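Long-range contacts in putative metal-dependent phosphoesterase (Bifidobacterium adolescentis, PDB 3O0F), which hydrolyses phosphate esters at a site of two iron ions and one zinc ion, and binds AMP beside these metals: residues H18-F23 with D261-G266; T32-A37 with I66-L71; T74-V79 with M87-Y92; E97-M102 with I189-G194. One frame throughout, in Å; residues are numbered along the deposited sequence. Where two conformers were deposited one is given.

Contact 1 (H18-F23 with D261-G266). With FE (Fe (III) ion), chain E; ZN (zinc ion), chain C; AMP (adenosine monophosphate), chain B; EDO (1,2-ethanediol), chain G.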
# COMPACT_ATOMS: atom_id res chain seq x y z
N HIS A 18 -6.87 2.47 2.85
CA HIS A 18 -5.92 1.69 2.07
C HIS A 18 -6.32 1.66 0.58
O HIS A 18 -6.92 0.69 0.12
CB HIS A 18 -5.89 0.29 2.63
CG HIS A 18 -4.69 -0.51 2.24
ND1 HIS A 18 -4.27 -1.62 2.96
CD2 HIS A 18 -3.85 -0.39 1.18
CE1 HIS A 18 -3.20 -2.12 2.37
NE2 HIS A 18 -2.93 -1.39 1.29
N CYS A 19 -5.99 2.72 -0.16
CA CYS A 19 -6.44 2.89 -1.56
C CYS A 19 -5.26 3.34 -2.42
O CYS A 19 -4.50 4.23 -2.01
CB CYS A 19 -7.57 3.90 -1.66
SG CYS A 19 -8.95 3.59 -0.56
N HIS A 20 -5.08 2.69 -3.57
CA HIS A 20 -4.01 2.96 -4.53
C HIS A 20 -4.54 3.64 -5.81
O HIS A 20 -5.68 3.41 -6.20
CB HIS A 20 -3.33 1.65 -4.90
CG HIS A 20 -2.66 0.99 -3.74
ND1 HIS A 20 -1.33 1.12 -3.47
CD2 HIS A 20 -3.16 0.20 -2.75
CE1 HIS A 20 -1.03 0.46 -2.38
NE2 HIS A 20 -2.12 -0.10 -1.91
N THR A 21 -3.68 4.42 -6.46
CA THR A 21 -4.02 5.20 -7.62
C THR A 21 -3.00 4.98 -8.71
O THR A 21 -2.05 4.23 -8.54
CB THR A 21 -4.09 6.73 -7.27
OG1 THR A 21 -2.76 7.28 -7.15
CG2 THR A 21 -4.94 6.97 -5.96
N VAL A 22 -3.17 5.69 -9.80
CA VAL A 22 -2.16 5.74 -10.87
C VAL A 22 -0.75 6.20 -10.45
O VAL A 22 0.20 5.92 -11.16
CB VAL A 22 -2.63 6.69 -12.06
CG1 VAL A 22 -3.80 6.06 -12.83
CG2 VAL A 22 -2.96 8.09 -11.57
N PHE A 23 -0.61 6.90 -9.32
CA PHE A 23 0.74 7.22 -8.81
C PHE A 23 1.50 5.99 -8.30
O PHE A 23 2.71 6.05 -8.05
CB PHE A 23 0.71 8.34 -7.80
CG PHE A 23 0.36 9.65 -8.40
CD1 PHE A 23 1.34 10.44 -8.99
CD2 PHE A 23 -0.96 10.09 -8.41
CE1 PHE A 23 0.99 11.64 -9.62
CE2 PHE A 23 -1.30 11.28 -9.01
CZ PHE A 23 -0.31 12.05 -9.60
N ASP A 261 -7.72 -2.05 0.05
CA ASP A 261 -6.65 -2.27 -0.89
C ASP A 261 -7.17 -2.10 -2.33
O ASP A 261 -6.78 -2.82 -3.23
CB ASP A 261 -6.07 -3.67 -0.73
CG ASP A 261 -4.58 -3.67 -0.70
OD1 ASP A 261 -3.99 -2.74 -1.28
OD2 ASP A 261 -4.02 -4.56 -0.05
N TRP A 262 -8.07 -1.14 -2.52
CA TRP A 262 -8.56 -0.82 -3.83
C TRP A 262 -7.43 -0.39 -4.75
O TRP A 262 -6.56 0.41 -4.38
CB TRP A 262 -9.56 0.31 -3.70
CG TRP A 262 -10.25 0.81 -4.91
CD1 TRP A 262 -11.32 0.26 -5.51
CD2 TRP A 262 -10.02 2.07 -5.55
NE1 TRP A 262 -11.76 1.08 -6.54
CE2 TRP A 262 -11.00 2.22 -6.54
CE3 TRP A 262 -9.07 3.10 -5.37
CZ2 TRP A 262 -11.04 3.32 -7.38
CZ3 TRP A 262 -9.12 4.21 -6.19
CH2 TRP A 262 -10.10 4.30 -7.19
N HIS A 263 -7.49 -0.93 -5.96
CA HIS A 263 -6.61 -0.55 -7.04
C HIS A 263 -7.45 -0.26 -8.28
O HIS A 263 -6.97 -0.39 -9.41
CB HIS A 263 -5.64 -1.69 -7.35
CG HIS A 263 -4.59 -1.94 -6.32
ND1 HIS A 263 -4.85 -2.38 -5.04
CD2 HIS A 263 -3.24 -1.87 -6.41
CE1 HIS A 263 -3.72 -2.55 -4.39
NE2 HIS A 263 -2.73 -2.25 -5.20
N GLY A 264 -8.71 0.09 -8.09
CA GLY A 264 -9.61 0.33 -9.21
C GLY A 264 -9.85 -0.95 -9.98
O GLY A 264 -10.12 -2.01 -9.40
N LYS A 265 -9.66 -0.88 -11.30
CA LYS A 265 -9.79 -2.06 -12.15
C LYS A 265 -8.63 -3.05 -12.02
O LYS A 265 -8.71 -4.15 -12.58
CB LYS A 265 -9.95 -1.64 -13.63
CG LYS A 265 -11.17 -0.75 -13.86
CD LYS A 265 -11.40 -0.46 -15.35
N GLY A 266 -7.57 -2.69 -11.30
CA GLY A 266 -6.39 -3.57 -11.17
C GLY A 266 -6.57 -4.79 -10.27
O GLY A 266 -5.77 -5.71 -10.29
FE FE E . -1.95 -1.98 -0.60
ZN ZN C . -0.71 -1.93 -4.82
P AMP B . 6.07 -5.78 -6.54
O1P AMP B . 6.10 -4.98 -5.29
O2P AMP B . 6.60 -4.95 -7.68
O3P AMP B . 6.71 -7.16 -6.43
O5' AMP B . 4.53 -6.04 -6.88
C5' AMP B . 3.75 -6.86 -6.05
C4' AMP B . 2.49 -6.11 -5.75
O4' AMP B . 1.55 -6.14 -6.86
C3' AMP B . 1.79 -6.69 -4.53
O3' AMP B . 1.95 -5.80 -3.44
C2' AMP B . 0.36 -6.65 -5.04
O2' AMP B . -0.78 -7.03 -4.27
C1' AMP B . 0.29 -5.77 -6.28
N9 AMP B . -0.87 -6.07 -7.14
C8 AMP B . -1.60 -5.15 -7.77
N7 AMP B . -2.58 -5.74 -8.48
C5 AMP B . -2.49 -7.06 -8.31
C6 AMP B . -3.22 -8.26 -8.77
N6 AMP B . -4.31 -8.16 -9.60
N1 AMP B . -2.76 -9.45 -8.35
C2 AMP B . -1.69 -9.60 -7.54
N3 AMP B . -0.99 -8.56 -7.08
C4 AMP B . -1.34 -7.29 -7.42
C1 EDO G . -15.32 0.80 -6.55
O1 EDO G . -14.58 -0.42 -6.20
C2 EDO G . -15.33 1.12 -8.05
O2 EDO G . -14.08 1.68 -8.51
O HOH W 1 -1.66 -3.81 0.33

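Contact 2 (T32-A37 with I66-L71). With EDO (1,2-ethanediol), chain G.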
# COMPACT_ATOMS: atom_id res chain seq x y z
N THR A 32 -10.75 10.71 -8.76
CA THR A 32 -11.75 9.62 -8.91
C THR A 32 -11.95 8.88 -7.57
O THR A 32 -13.08 8.62 -7.15
CB THR A 32 -11.39 8.69 -10.04
OG1 THR A 32 -11.50 9.44 -11.25
CG2 THR A 32 -12.35 7.45 -10.10
N LEU A 33 -10.84 8.62 -6.88
CA LEU A 33 -10.92 7.99 -5.58
C LEU A 33 -11.80 8.77 -4.61
O LEU A 33 -12.68 8.19 -3.98
CB LEU A 33 -9.51 7.78 -5.01
CG LEU A 33 -9.38 7.44 -3.50
CD1 LEU A 33 -10.03 6.06 -3.19
CD2 LEU A 33 -7.94 7.45 -3.14
N VAL A 34 -11.59 10.08 -4.53
CA VAL A 34 -12.33 10.91 -3.59
C VAL A 34 -13.80 11.03 -3.95
O VAL A 34 -14.66 10.92 -3.07
CB VAL A 34 -11.67 12.35 -3.45
CG1 VAL A 34 -12.59 13.28 -2.69
CG2 VAL A 34 -10.25 12.22 -2.84
N GLU A 35 -14.07 11.24 -5.23
CA GLU A 35 -15.43 11.32 -5.76
C GLU A 35 -16.20 10.03 -5.49
O GLU A 35 -17.32 10.06 -5.01
CB GLU A 35 -15.38 11.53 -7.29
CG GLU A 35 -16.75 11.34 -8.00
CD GLU A 35 -16.69 10.43 -9.24
OE1 GLU A 35 -15.62 9.91 -9.61
OE2 GLU A 35 -17.74 10.22 -9.86
N GLN A 36 -15.58 8.90 -5.78
CA GLN A 36 -16.23 7.60 -5.56
C GLN A 36 -16.42 7.29 -4.07
O GLN A 36 -17.48 6.83 -3.68
CB GLN A 36 -15.49 6.48 -6.26
CG GLN A 36 -15.59 6.60 -7.81
CD GLN A 36 -14.96 5.38 -8.52
OE1 GLN A 36 -14.29 4.57 -7.89
NE2 GLN A 36 -15.20 5.26 -9.83
N ALA A 37 -15.41 7.57 -3.25
CA ALA A 37 -15.52 7.33 -1.82
C ALA A 37 -16.70 8.11 -1.22
O ALA A 37 -17.43 7.58 -0.40
CB ALA A 37 -14.18 7.69 -1.10
N ILE A 66 -14.37 18.34 -3.42
CA ILE A 66 -15.53 17.42 -3.32
C ILE A 66 -16.13 17.42 -1.92
O ILE A 66 -17.31 17.10 -1.76
CB ILE A 66 -15.10 16.00 -3.81
CG1 ILE A 66 -14.84 16.07 -5.33
CG2 ILE A 66 -16.11 14.92 -3.47
CD1 ILE A 66 -13.79 15.07 -5.82
N GLY A 67 -15.35 17.78 -0.90
CA GLY A 67 -15.86 17.85 0.47
C GLY A 67 -15.87 16.47 1.14
O GLY A 67 -16.89 16.02 1.65
N LEU A 68 -14.74 15.77 1.09
CA LEU A 68 -14.60 14.52 1.79
C LEU A 68 -13.27 14.55 2.50
O LEU A 68 -12.24 14.72 1.84
CB LEU A 68 -14.66 13.32 0.85
CG LEU A 68 -14.57 11.96 1.52
CD1 LEU A 68 -15.90 11.59 2.15
CD2 LEU A 68 -14.14 10.95 0.49
N PRO A 69 -13.30 14.35 3.81
CA PRO A 69 -12.10 14.24 4.63
C PRO A 69 -11.13 13.22 4.06
O PRO A 69 -11.55 12.13 3.64
CB PRO A 69 -12.64 13.74 5.97
CG PRO A 69 -14.06 14.15 5.99
CD PRO A 69 -14.52 14.13 4.59
N LEU A 70 -9.85 13.53 4.15
CA LEU A 70 -8.77 12.75 3.56
C LEU A 70 -7.64 12.49 4.55
O LEU A 70 -7.19 13.41 5.22
CB LEU A 70 -8.22 13.54 2.41
CG LEU A 70 -7.02 12.97 1.67
CD1 LEU A 70 -7.51 11.76 0.88
CD2 LEU A 70 -6.44 14.02 0.76
N LEU A 71 -7.13 11.26 4.60
CA LEU A 71 -5.87 10.96 5.28
C LEU A 71 -4.77 10.81 4.24
O LEU A 71 -4.97 10.20 3.16
CB LEU A 71 -6.06 9.67 6.13
CG LEU A 71 -5.52 9.36 7.51
CD1 LEU A 71 -5.91 10.43 8.51
CD2 LEU A 71 -6.04 7.94 7.94
C1 EDO G . -15.32 0.80 -6.55
O1 EDO G . -14.58 -0.42 -6.20
C2 EDO G . -15.33 1.12 -8.05
O2 EDO G . -14.08 1.68 -8.51

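Contact 3 (T74-V79 with M87-Y92). With FE (Fe (III) ion), chain D; FE (Fe (III) ion), chain E.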
# COMPACT_ATOMS: atom_id res chain seq x y z
N THR A 74 0.98 6.44 2.73
CA THR A 74 1.92 5.79 1.79
C THR A 74 2.02 4.33 2.22
O THR A 74 2.05 4.05 3.42
CB THR A 74 3.31 6.40 1.88
OG1 THR A 74 3.29 7.75 1.45
CG2 THR A 74 4.32 5.59 1.02
N GLU A 75 2.09 3.39 1.29
CA GLU A 75 2.35 2.00 1.65
C GLU A 75 3.83 1.74 1.35
O GLU A 75 4.30 1.83 0.22
CB GLU A 75 1.45 1.02 0.88
CG GLU A 75 1.75 -0.38 1.28
CD GLU A 75 0.73 -1.42 0.80
OE1 GLU A 75 -0.09 -1.08 -0.01
OE2 GLU A 75 0.70 -2.54 1.34
N ILE A 76 4.58 1.45 2.40
CA ILE A 76 6.02 1.35 2.29
C ILE A 76 6.40 -0.12 2.19
O ILE A 76 6.04 -0.93 3.07
CB ILE A 76 6.73 1.98 3.51
CG1 ILE A 76 6.25 3.42 3.71
CG2 ILE A 76 8.28 1.92 3.33
CD1 ILE A 76 6.79 4.11 4.95
N THR A 77 7.18 -0.42 1.16
CA THR A 77 7.70 -1.76 0.94
C THR A 77 8.85 -2.03 1.92
O THR A 77 9.78 -1.24 2.02
CB THR A 77 8.25 -1.87 -0.53
OG1 THR A 77 7.31 -1.31 -1.45
CG2 THR A 77 8.56 -3.32 -0.96
N ALA A 78 8.79 -3.14 2.64
CA ALA A 78 9.76 -3.43 3.65
C ALA A 78 9.97 -4.95 3.77
O ALA A 78 9.26 -5.74 3.15
CB ALA A 78 9.36 -2.79 5.01
N VAL A 79 10.98 -5.34 4.54
CA VAL A 79 11.28 -6.74 4.80
C VAL A 79 11.68 -6.96 6.24
O VAL A 79 12.34 -6.11 6.84
CB VAL A 79 12.42 -7.29 3.86
CG1 VAL A 79 13.67 -6.42 3.95
CG2 VAL A 79 12.76 -8.72 4.23
N MSE A 87 4.05 -1.66 5.10
CA MSE A 87 3.77 -0.76 6.21
C MSE A 87 2.97 0.42 5.68
O MSE A 87 3.43 1.09 4.77
CB MSE A 87 5.06 -0.20 6.77
CG MSE A 87 6.08 -1.30 7.11
SE MSE A 87 5.94 -1.97 8.91
CE MSE A 87 4.24 -1.32 9.54
N LEU A 88 1.85 0.71 6.30
CA LEU A 88 1.07 1.89 5.97
C LEU A 88 1.55 3.02 6.90
O LEU A 88 1.64 2.82 8.12
CB LEU A 88 -0.42 1.58 6.21
CG LEU A 88 -1.11 0.58 5.29
CD1 LEU A 88 -2.46 0.23 5.87
CD2 LEU A 88 -1.27 1.07 3.86
N ALA A 89 1.85 4.17 6.31
CA ALA A 89 2.40 5.34 7.01
C ALA A 89 1.48 6.50 6.74
O ALA A 89 1.22 6.82 5.59
CB ALA A 89 3.77 5.68 6.50
N PHE A 90 0.93 7.08 7.79
CA PHE A 90 -0.03 8.17 7.60
C PHE A 90 0.45 9.44 8.32
O PHE A 90 1.06 9.38 9.40
CB PHE A 90 -1.38 7.80 8.19
CG PHE A 90 -2.03 6.61 7.54
CD1 PHE A 90 -2.62 6.74 6.28
CD2 PHE A 90 -2.02 5.39 8.16
CE1 PHE A 90 -3.18 5.62 5.65
CE2 PHE A 90 -2.63 4.28 7.57
CZ PHE A 90 -3.19 4.40 6.31
N GLN A 91 0.07 10.57 7.73
CA GLN A 91 0.17 11.89 8.37
C GLN A 91 1.56 12.19 8.88
O GLN A 91 1.75 12.57 10.05
CB GLN A 91 -0.89 12.02 9.48
CG GLN A 91 -2.35 11.91 8.91
CD GLN A 91 -2.75 13.09 8.03
OE1 GLN A 91 -3.09 12.92 6.86
NE2 GLN A 91 -2.71 14.31 8.60
N TYR A 92 2.54 12.03 8.01
CA TYR A 92 3.94 12.36 8.33
C TYR A 92 4.38 13.54 7.49
O TYR A 92 3.74 13.86 6.48
CB TYR A 92 4.85 11.16 8.12
CG TYR A 92 4.86 10.65 6.73
CD1 TYR A 92 5.75 11.14 5.79
CD2 TYR A 92 3.97 9.66 6.33
CE1 TYR A 92 5.77 10.66 4.51
CE2 TYR A 92 3.97 9.17 5.04
CZ TYR A 92 4.87 9.66 4.14
OH TYR A 92 4.86 9.18 2.86
FE FE D . 0.25 -4.44 0.43
FE FE E . -1.95 -1.98 -0.60
O HOH W 1 -1.66 -3.81 0.33

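Contact 4 (E97-M102 with I189-G194)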
# COMPACT_ATOMS: atom_id res chain seq x y z
N GLU A 97 13.71 14.48 5.22
CA GLU A 97 14.82 14.07 4.33
C GLU A 97 15.11 12.56 4.39
O GLU A 97 15.48 11.97 3.38
CB GLU A 97 16.10 14.91 4.63
CG GLU A 97 17.38 14.59 3.77
CD GLU A 97 18.64 15.41 4.17
OE1 GLU A 97 18.64 16.64 3.93
OE2 GLU A 97 19.63 14.85 4.73
N HIS A 98 14.96 11.94 5.57
CA HIS A 98 15.20 10.50 5.74
C HIS A 98 14.13 9.72 4.98
O HIS A 98 14.43 8.80 4.20
CB HIS A 98 15.23 10.15 7.25
CG HIS A 98 15.43 8.70 7.58
ND1 HIS A 98 15.88 7.77 6.66
CD2 HIS A 98 15.31 8.03 8.75
CE1 HIS A 98 15.97 6.58 7.24
NE2 HIS A 98 15.66 6.72 8.51
N ILE A 99 12.87 10.08 5.17
CA ILE A 99 11.83 9.29 4.54
C ILE A 99 11.86 9.55 3.03
O ILE A 99 11.77 8.62 2.24
CB ILE A 99 10.46 9.46 5.30
CG1 ILE A 99 9.70 8.12 5.30
CG2 ILE A 99 9.66 10.65 4.83
CD1 ILE A 99 8.55 8.05 6.24
N SER A 100 12.12 10.78 2.62
CA SER A 100 12.23 11.12 1.19
C SER A 100 13.29 10.35 0.45
O SER A 100 13.03 9.85 -0.65
CB SER A 100 12.50 12.62 0.98
OG SER A 100 11.31 13.31 1.15
N SER A 101 14.47 10.25 1.04
CA SER A 101 15.55 9.56 0.38
C SER A 101 15.33 8.04 0.42
O SER A 101 15.68 7.34 -0.50
CB SER A 101 16.87 9.97 0.99
OG SER A 101 17.12 9.21 2.13
N MSE A 102 14.73 7.52 1.49
CA MSE A 102 14.39 6.10 1.52
C MSE A 102 13.39 5.72 0.40
O MSE A 102 13.54 4.68 -0.26
CB MSE A 102 13.75 5.76 2.83
CG MSE A 102 13.36 4.31 2.92
SE MSE A 102 12.74 3.92 4.72
CE MSE A 102 10.92 4.40 4.51
N ILE A 189 10.01 1.89 10.38
CA ILE A 189 9.33 2.42 11.56
C ILE A 189 10.04 3.64 12.17
O ILE A 189 9.39 4.64 12.51
CB ILE A 189 9.07 1.36 12.63
CG1 ILE A 189 8.06 0.33 12.12
CG2 ILE A 189 8.51 2.02 13.90
CD1 ILE A 189 8.03 -0.93 12.96
N ALA A 190 11.37 3.58 12.30
CA ALA A 190 12.11 4.71 12.78
C ALA A 190 11.92 5.94 11.88
O ALA A 190 11.83 7.06 12.41
CB ALA A 190 13.61 4.38 12.92
N ALA A 191 11.89 5.74 10.56
CA ALA A 191 11.78 6.83 9.63
C ALA A 191 10.38 7.45 9.72
O ALA A 191 10.25 8.67 9.69
CB ALA A 191 12.09 6.40 8.18
N VAL A 192 9.35 6.62 9.85
CA VAL A 192 7.98 7.13 9.87
C VAL A 192 7.76 7.93 11.15
O VAL A 192 7.27 9.07 11.10
CB VAL A 192 6.91 6.04 9.70
CG1 VAL A 192 5.49 6.65 9.96
CG2 VAL A 192 6.99 5.43 8.28
N LYS A 193 8.18 7.36 12.29
CA LYS A 193 8.12 8.07 13.56
C LYS A 193 9.00 9.32 13.52
O LYS A 193 8.61 10.37 14.02
CB LYS A 193 8.55 7.16 14.72
CG LYS A 193 7.69 5.95 14.98
CD LYS A 193 6.17 6.11 14.76
CE LYS A 193 5.54 6.81 15.91
NZ LYS A 193 4.06 7.13 15.77
N GLY A 194 10.17 9.22 12.89
CA GLY A 194 11.02 10.41 12.73
C GLY A 194 10.31 11.56 12.03
O GLY A 194 10.50 12.74 12.40

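Contact 1 (H18-F23 with D261-G266)
Metal coordination dominates this buried contact. H18 NE2 lies 2.2 Å from an Fe(III) ion, and H20 NE2 and D261 OD1 of the two segments bind the same ion, with a water molecule and E75 also among its ligands. H263 turns instead to zinc, its NE2 2.1 Å from a Zn ion that D25 and H50 also hold.

Aromatic packing joins the two centres. The H20 and H263 rings form an offset stack, planes 18° apart and centroids 4.2 Å apart, and the zinc hovers over the centre of the H20 ring on the face that H263 meets. H18 offers a ring face to D261 CA.

Hydrogen bonds fix these ligands. H20 N donates to W262 O over 2.8 Å, nearly along the carbonyl axis, at a single bridge between C19 and W262, while the bonds that D261 N and W262 N give to H18 O are weak. H263 ND1 donates in its ring plane to D261 O at 2.7 Å, which sets the rotation that aims NE2 at zinc. Behind the iron ligands, E231 holds H18 ND1 and H234 holds D261 OD2. Further along, G266 O accepts a bond from N6 of AMP, 2.9 Å away.

The W262 indole adds apolar packing, its CE3 4.1 Å from C19 CB. An alanine here would probably loosen the packing around C19, since the indole that backs it would be gone. The contact thus joins strand 15-19, an outermost strand of the sheet, to the loop after the other, 255-258, with L33 of helix 30-39 packed against both C19 and W262.

Contact 2 (T32-A37 with I66-L71)
Three apolar side chains, V34, I66 and L68, shape the meeting of helix 30-39 with the turn that leaves helix 56-66, and A37 fills in beside them. V34 sets CG1 anti to its backbone N (chi1 169°), which sends that methyl outward between the two partners: it lies 3.8 Å from I66 CD1 and 4.1 Å from L68 CB. I66 fills the same two branch positions, but here it is the longer arm, CG1, that lies anti to the carbonyl carbon (chi1 -69°); the side chain crosses V34 obliquely. Its terminal CD1 consequently slides over the helix backbone, 3.9 Å from E35 N, and brushes E35 CB. Beyond CB the E35 chain bends away at its second torsion, and its carboxylate forms a salt bridge with K39.

L68 follows G67, whose positive phi takes the chain out of the helix. With CG anti to the backbone N (chi1 -178°), L68 sets CD2 against V34 O and A37 CB together, 3.6 Å from each. Q36 points the other way, its extended chain carrying OE1 to a hydrogen bond with ethanediol, probably from the crystallisation liquor. An alanine here would remove the long arm that touches W262 and L271, and would probably loosen the packing of this side of the helix on that loop.

Helix 30-39 links the parallel strands 15-19 and 44-47, and helix 56-66 links 44-47 to 70-80. The contact thus joins the helices of two successive beta-alpha-beta crossovers, with L68 of the following loop, as in the outer helical layer of the TIM-barrel-like PHP fold.

Contact 3 (T74-V79 with M87-Y92)
E75 is the first-shell residue, its carboxylate spanning two Fe(III) ions. OE1 is 2.2 Å from the ion that H18, H20 and D261 also bind, and OE2 is 2.1 Å from the one shared with H86 and H203. The side chain gets there fully stretched, CG anti to the backbone N (chi1 180°). Near its root, E75 CB rests against L88 CD2 at 4.0 Å, on the same face of the sheet.

That root is pinned by an antiparallel hairpin. E75 and L88 form a non-hydrogen-bonded pair, flanked by the hydrogen-bonded pairs T74-A89 and I76-M87. The straightest link is I76 N to M87 O, 2.7 Å at 178°, and M87 N returns a bond to I76 O; A89 N to T74 O and T74 N to A89 O complete the set.

The opposite face carries T74, I76, A89 and the selenomethionine at 87. I76 CD1 meets A89 CB at 3.7 Å, and V192 of helix 185-194 packs over both. At the strand end, Y92 turns its ring back with CG between the backbone N and carbonyl carbon (chi1 60°), crossing T74 at about a right angle. Its hydroxyl donates a short 2.5 Å bond to T74 OG1, which is also bonded to T52 O.

One water lies 2.0 Å from the iron bound by E75 OE2 and also binds the other iron. Two ferric ions would probably acidify such a bridging water toward hydroxide, and the bridging carboxylate would be expected to stay ionised, as suits a phosphoesterase centre.

Contact 4 (E97-M102 with I189-G194)
Helix-helix packing on the outer side of the sheet makes up this contact: the first turns of helix 97-124 meet the last turns of helix 185-194. The segment axes approach to 8.9 Å with their directions 134° apart, so the helices cross obliquely, running mostly against each other. A191 is the pivot, its small side chain allowing the backbones close enough for its CA to lie 5.7 Å from I99 CA.

Three side chains of helix 97-124 gather round that one methyl. H98, its CG anti to the backbone N (chi1 178°), lays a ring face over it in a CH-pi contact, A191 CB sitting 3.8 Å from the ring centroid and displaced toward the rim near NE2. I99 CG1 approaches from beside it at 4.1 Å, and the selenium of the selenomethionine at 102 reaches it more loosely. I99 then extends past the methyl, so that CD1 touches V192 CG2 at 3.7 Å. Its first torsion, -144°, is well off a staggered value and leaves CG2 in the crowded position between the backbone N and the carbonyl carbon.

H98 is exposed, whereas I99, M102 and V192 are buried; M102 and V192 both reach I76 of strand 70-80. Close, alanine-centred packing of neighbouring helices over the strands is in keeping with the helical layer of a TIM-barrel-like PHP fold.

Contact 1 opens near the N terminus at 18-23 and closes only at 261-266, so it encloses the other three, which follow one another in series without crossing. Contact 2 closes the first short loop, from helix 30-39 to the start of strand 70-80; its helix packs on contact 1. Farther along the same strand, contact 3 closes the hairpin and shares an iron ion and a water with contact 1. Contact 4 then spans 97-102 to 189-194 and backs the hairpin through V192 and M102. Together they tie the two outermost strands, the central hairpin and helices on the sheet into one domain.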